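Local coordinates for 4-dehydrase (PDB 2PO3) that acts in desosamine biosynthesis as a pyridoxal-phosphate-dependent aminotransferase of the DegT/DnrJ/EryC1 family that makes a TDP-linked amino sugar, at the interface of chains A and B. Numbering follows the deposited sequence. Chains: chain A/B, 4-dehydrase.

Contact 1: the interface of chains A and B. Residues chain A 42, 47-48, 245, 247; chain B 26, 198, 203, 205.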
# COMPACT_ATOMS: atom_id res chain seq x y z
N LEU A 42 -12.75 13.69 8.90
CA LEU A 42 -12.57 14.87 8.09
C LEU A 42 -12.53 16.09 9.01
O LEU A 42 -11.68 16.99 8.88
CB LEU A 42 -13.73 14.96 7.09
CG LEU A 42 -13.63 14.01 5.89
CD1 LEU A 42 -14.79 14.29 4.94
CD2 LEU A 42 -12.31 14.24 5.14
N LEU A 47 -6.38 12.38 8.95
CA LEU A 47 -6.69 11.44 7.87
C LEU A 47 -5.87 10.13 7.74
O LEU A 47 -6.35 9.15 7.16
CB LEU A 47 -6.78 12.16 6.51
CG LEU A 47 -7.45 13.52 6.63
CD1 LEU A 47 -7.27 14.33 5.34
CD2 LEU A 47 -8.94 13.34 6.97
N SER A 48 -4.65 10.12 8.26
CA SER A 48 -3.82 8.92 8.18
C SER A 48 -2.81 8.94 9.31
O SER A 48 -2.98 9.71 10.27
CB SER A 48 -3.12 8.77 6.83
OG SER A 48 -2.62 7.44 6.72
N SER A 245 -5.07 4.37 6.10
CA SER A 245 -5.64 5.67 6.29
C SER A 245 -6.91 5.58 7.09
O SER A 245 -7.56 4.54 7.18
CB SER A 245 -5.94 6.37 4.97
OG SER A 245 -7.18 5.86 4.50
N ALA A 247 -9.73 6.66 6.44
CA ALA A 247 -10.88 6.36 5.60
C ALA A 247 -11.15 4.86 5.39
O ALA A 247 -12.29 4.34 5.41
CB ALA A 247 -10.72 7.12 4.31
N PRO B 26 -4.19 19.23 6.46
CA PRO B 26 -4.75 19.12 5.13
C PRO B 26 -5.76 20.21 4.81
O PRO B 26 -6.59 20.58 5.66
CB PRO B 26 -5.38 17.72 5.05
CG PRO B 26 -5.18 17.05 6.39
CD PRO B 26 -4.29 17.96 7.22
N ALA B 198 -2.17 12.69 2.82
CA ALA B 198 -3.02 13.64 3.52
C ALA B 198 -2.37 15.01 3.71
O ALA B 198 -3.06 16.01 3.77
CB ALA B 198 -3.30 13.09 4.91
N ASN B 203 -4.40 15.69 -1.75
CA ASN B 203 -4.64 14.61 -0.81
C ASN B 203 -5.66 13.53 -1.23
O ASN B 203 -6.72 13.83 -1.74
CB ASN B 203 -4.96 15.30 0.54
CG ASN B 203 -5.96 14.65 1.48
OD1 ASN B 203 -6.03 13.42 1.58
ND2 ASN B 203 -6.64 15.46 2.28
N PHE B 205 -5.98 10.78 1.01
CA PHE B 205 -5.80 10.10 2.29
C PHE B 205 -4.42 9.50 2.26
O PHE B 205 -3.54 9.89 3.01
CB PHE B 205 -6.80 9.06 2.72
CG PHE B 205 -8.17 9.58 2.61
CD1 PHE B 205 -9.02 9.08 1.63
CD2 PHE B 205 -8.62 10.56 3.50
CE1 PHE B 205 -10.33 9.54 1.50
CE2 PHE B 205 -9.93 11.03 3.38
CZ PHE B 205 -10.78 10.52 2.39
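The loop that carries A:Leu47 and A:Ser48, part of a sugar-nucleotide pocket in this DegT/DnrJ/EryC1 aminotransferase, packs on B:Phe205 and its neighbours in the loop of chain B that holds B:Lys200, the lysine that carries the cofactor in the resting enzymes of this family. A:Leu47 and B:Phe205 hide similar areas, 71 and 70 Å². The phenyl ring of B:Phe205 is met from two directions. Over one face sits the methyl of A:Ala247, near the start of helix 246-276; its CB lies 3.7 Å from the ring centroid of B:Phe205, a CH-pi contact. The ring's edge instead faces A:Leu47, whose CB lies in the ring plane, 3.9 Å from CD2 of B:Phe205. That same A:Leu47 CB is 3.9 Å from CB of B:Ala198, so that one carbon touches both the ring edge and the alanine methyl, in directions roughly at right angles.

Farther along the leucine, the CD1 branch does the touching. CG stands anti to the carbonyl carbon (chi1 -38°), and CD1 reaches B:Pro26, a residue of a separate loop, where it lies 3.6 Å from CG of the proline ring. The side chain of B:Asn203 crosses the leucine at about a right angle, with ND2 3.3 Å from A:Leu47 CD1, a van der Waals contact. Its other amide atom works within chain B: OD1 of B:Asn203 accepts a hydrogen bond from the backbone N of B:Phe205, 2.7 Å away. The bond is fairly straight, 160° at the hydrogen, and ties the asparagine to the backbone that bears the ring. At the root of the phenyl group, B:Phe205 CB rests 3.6 Å from A:Ser245 CB, just before helix 246-276.

Contact 2: the interface of chains A and B. Residues chain A 77, 81, 105-106, 109; chain B 110, 239-241.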
# COMPACT_ATOMS: atom_id res chain seq x y z
N THR A 77 -0.86 -8.08 1.33
CA THR A 77 0.41 -8.42 0.73
C THR A 77 1.50 -7.63 1.46
O THR A 77 2.53 -8.19 1.85
CB THR A 77 0.36 -8.15 -0.79
OG1 THR A 77 -0.68 -8.94 -1.33
CG2 THR A 77 1.65 -8.56 -1.49
N GLN A 81 5.08 -8.75 3.73
CA GLN A 81 6.41 -8.16 3.58
C GLN A 81 6.93 -7.57 4.89
O GLN A 81 8.11 -7.74 5.26
CB GLN A 81 6.40 -7.12 2.45
CG GLN A 81 6.21 -7.85 1.09
CD GLN A 81 5.65 -6.97 -0.00
OE1 GLN A 81 5.21 -5.86 0.27
NE2 GLN A 81 5.64 -7.43 -1.25
N HIS A 105 4.58 -14.31 -4.13
CA HIS A 105 4.96 -13.02 -4.67
C HIS A 105 5.28 -11.98 -3.62
O HIS A 105 6.17 -11.17 -3.80
CB HIS A 105 3.91 -12.44 -5.62
CG HIS A 105 3.91 -13.13 -6.94
ND1 HIS A 105 4.75 -14.21 -7.17
CD2 HIS A 105 3.17 -12.88 -8.07
CE1 HIS A 105 4.51 -14.60 -8.43
NE2 HIS A 105 3.56 -13.82 -8.99
N ALA A 106 4.54 -11.97 -2.52
CA ALA A 106 4.80 -10.96 -1.51
C ALA A 106 6.24 -11.03 -1.04
O ALA A 106 6.92 -10.01 -0.81
CB ALA A 106 3.88 -11.16 -0.32
N TRP A 109 9.01 -10.41 -3.94
CA TRP A 109 9.09 -8.97 -4.20
C TRP A 109 10.18 -8.31 -3.39
O TRP A 109 10.85 -7.39 -3.87
CB TRP A 109 7.75 -8.34 -3.78
CG TRP A 109 7.61 -6.92 -4.21
CD1 TRP A 109 7.66 -5.85 -3.39
CD2 TRP A 109 7.39 -6.43 -5.55
NE1 TRP A 109 7.48 -4.69 -4.14
CE2 TRP A 109 7.34 -5.01 -5.47
CE3 TRP A 109 7.29 -7.02 -6.82
CZ2 TRP A 109 7.13 -4.20 -6.60
CZ3 TRP A 109 7.11 -6.23 -7.94
CH2 TRP A 109 7.01 -4.83 -7.83
N ILE B 110 13.25 -3.21 -1.03
CA ILE B 110 13.18 -4.23 -2.04
C ILE B 110 14.55 -4.78 -2.42
O ILE B 110 14.69 -5.43 -3.46
CB ILE B 110 12.34 -3.82 -3.24
CG1 ILE B 110 12.88 -2.55 -3.88
CG2 ILE B 110 10.88 -3.63 -2.83
CD1 ILE B 110 12.20 -2.19 -5.18
N GLY B 239 5.59 -9.89 -8.24
CA GLY B 239 4.57 -8.84 -8.30
C GLY B 239 4.18 -8.49 -6.88
O GLY B 239 4.72 -9.09 -5.96
N THR B 240 3.29 -7.53 -6.69
CA THR B 240 2.86 -7.14 -5.36
C THR B 240 1.46 -6.52 -5.46
O THR B 240 0.80 -6.60 -6.48
CB THR B 240 3.81 -6.09 -4.76
OG1 THR B 240 3.55 -5.96 -3.38
CG2 THR B 240 3.67 -4.71 -5.45
N ASN B 241 1.01 -5.88 -4.39
CA ASN B 241 -0.28 -5.22 -4.44
C ASN B 241 -0.01 -3.77 -4.09
O ASN B 241 0.35 -3.46 -2.97
CB ASN B 241 -1.30 -5.80 -3.42
CG ASN B 241 -2.68 -5.12 -3.40
OD1 ASN B 241 -2.94 -4.15 -4.13
ND2 ASN B 241 -3.60 -5.64 -2.59
O HOH W 1 4.19 -3.65 -1.78
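B:Thr240 lies against the indole of A:Trp109, and with B:Gly239 these residues bury most of the surface here: 54 Å² for the threonine, 37 Å² for the tryptophan and 35 Å² for the glycine. A:Trp109 ends helix 102-109; B:Gly239 and B:Thr240 form an extended stretch leading into B:Asn241, which lines a pocket for the aldimine of pyridoxal phosphate and TDP-sugar.

The side chains of B:Thr240 and A:Trp109 run at a slant to one another. CB of the threonine stands over one indole face, 3.7 Å from the centroid of the five-membered ring of A:Trp109, while its methyl reaches over the six-membered ring, with CG2 3.7 Å from A:Trp109 CE2. Both are CH-pi contacts. The threonine torsion separates its two branches: OG1 is anti to the backbone N (chi1 -167°) and turns towards A:Gln81, leaving CG2 for the indole. B:Gly239 extends the packing along the benzo part, its CA 3.6 Å from A:Trp109 CE3. Alongside the pyrrole part of the indole, B:Ile110 points the same way as the tryptophan and brings CG2 3.9 Å from A:Trp109 CD1. Exchanging A:Trp109 for an alanine would probably open a gap beneath the threonine methyl and deprive B:Gly239 and B:Ile110 of their indole contacts.

The polar side of B:Thr240 is served by A:Gln81 of helix 76-87. The glutamine amide is probably held in its orientation from within chain A, where NE2 of A:Gln81 gives a hydrogen bond of 2.9 Å to the backbone O of A:Ala106, directed at a carbonyl lone pair and lying within 2° of the glutamine amide plane. NE2 also makes a weak bond to the threonine hydroxyl. A water supplements it, bridging OE1 of A:Gln81 to OG1 of B:Thr240, 2.9 Å from the latter.

The C-alpha centres of contact 1 and contact 2 are about 24 Å apart, and they share no residue. They still draw on one stretch of sequence from opposite chains: the loop ahead of helix 246-276 comes from chain A in contact 1, whereas positions 239-241 of chain B serve contact 2. The predicted active-site lysine A:Lys200 is about 14 Å from the centre of contact 2 and about 23 Å from that of contact 1, but contact 1 uses the chain B loop that holds B:Lys200. Because the interface is two-fold symmetric, each patch recurs with the chains exchanged. Pocket residues occur in both patches, so dimer packing probably helps to shape the active sites.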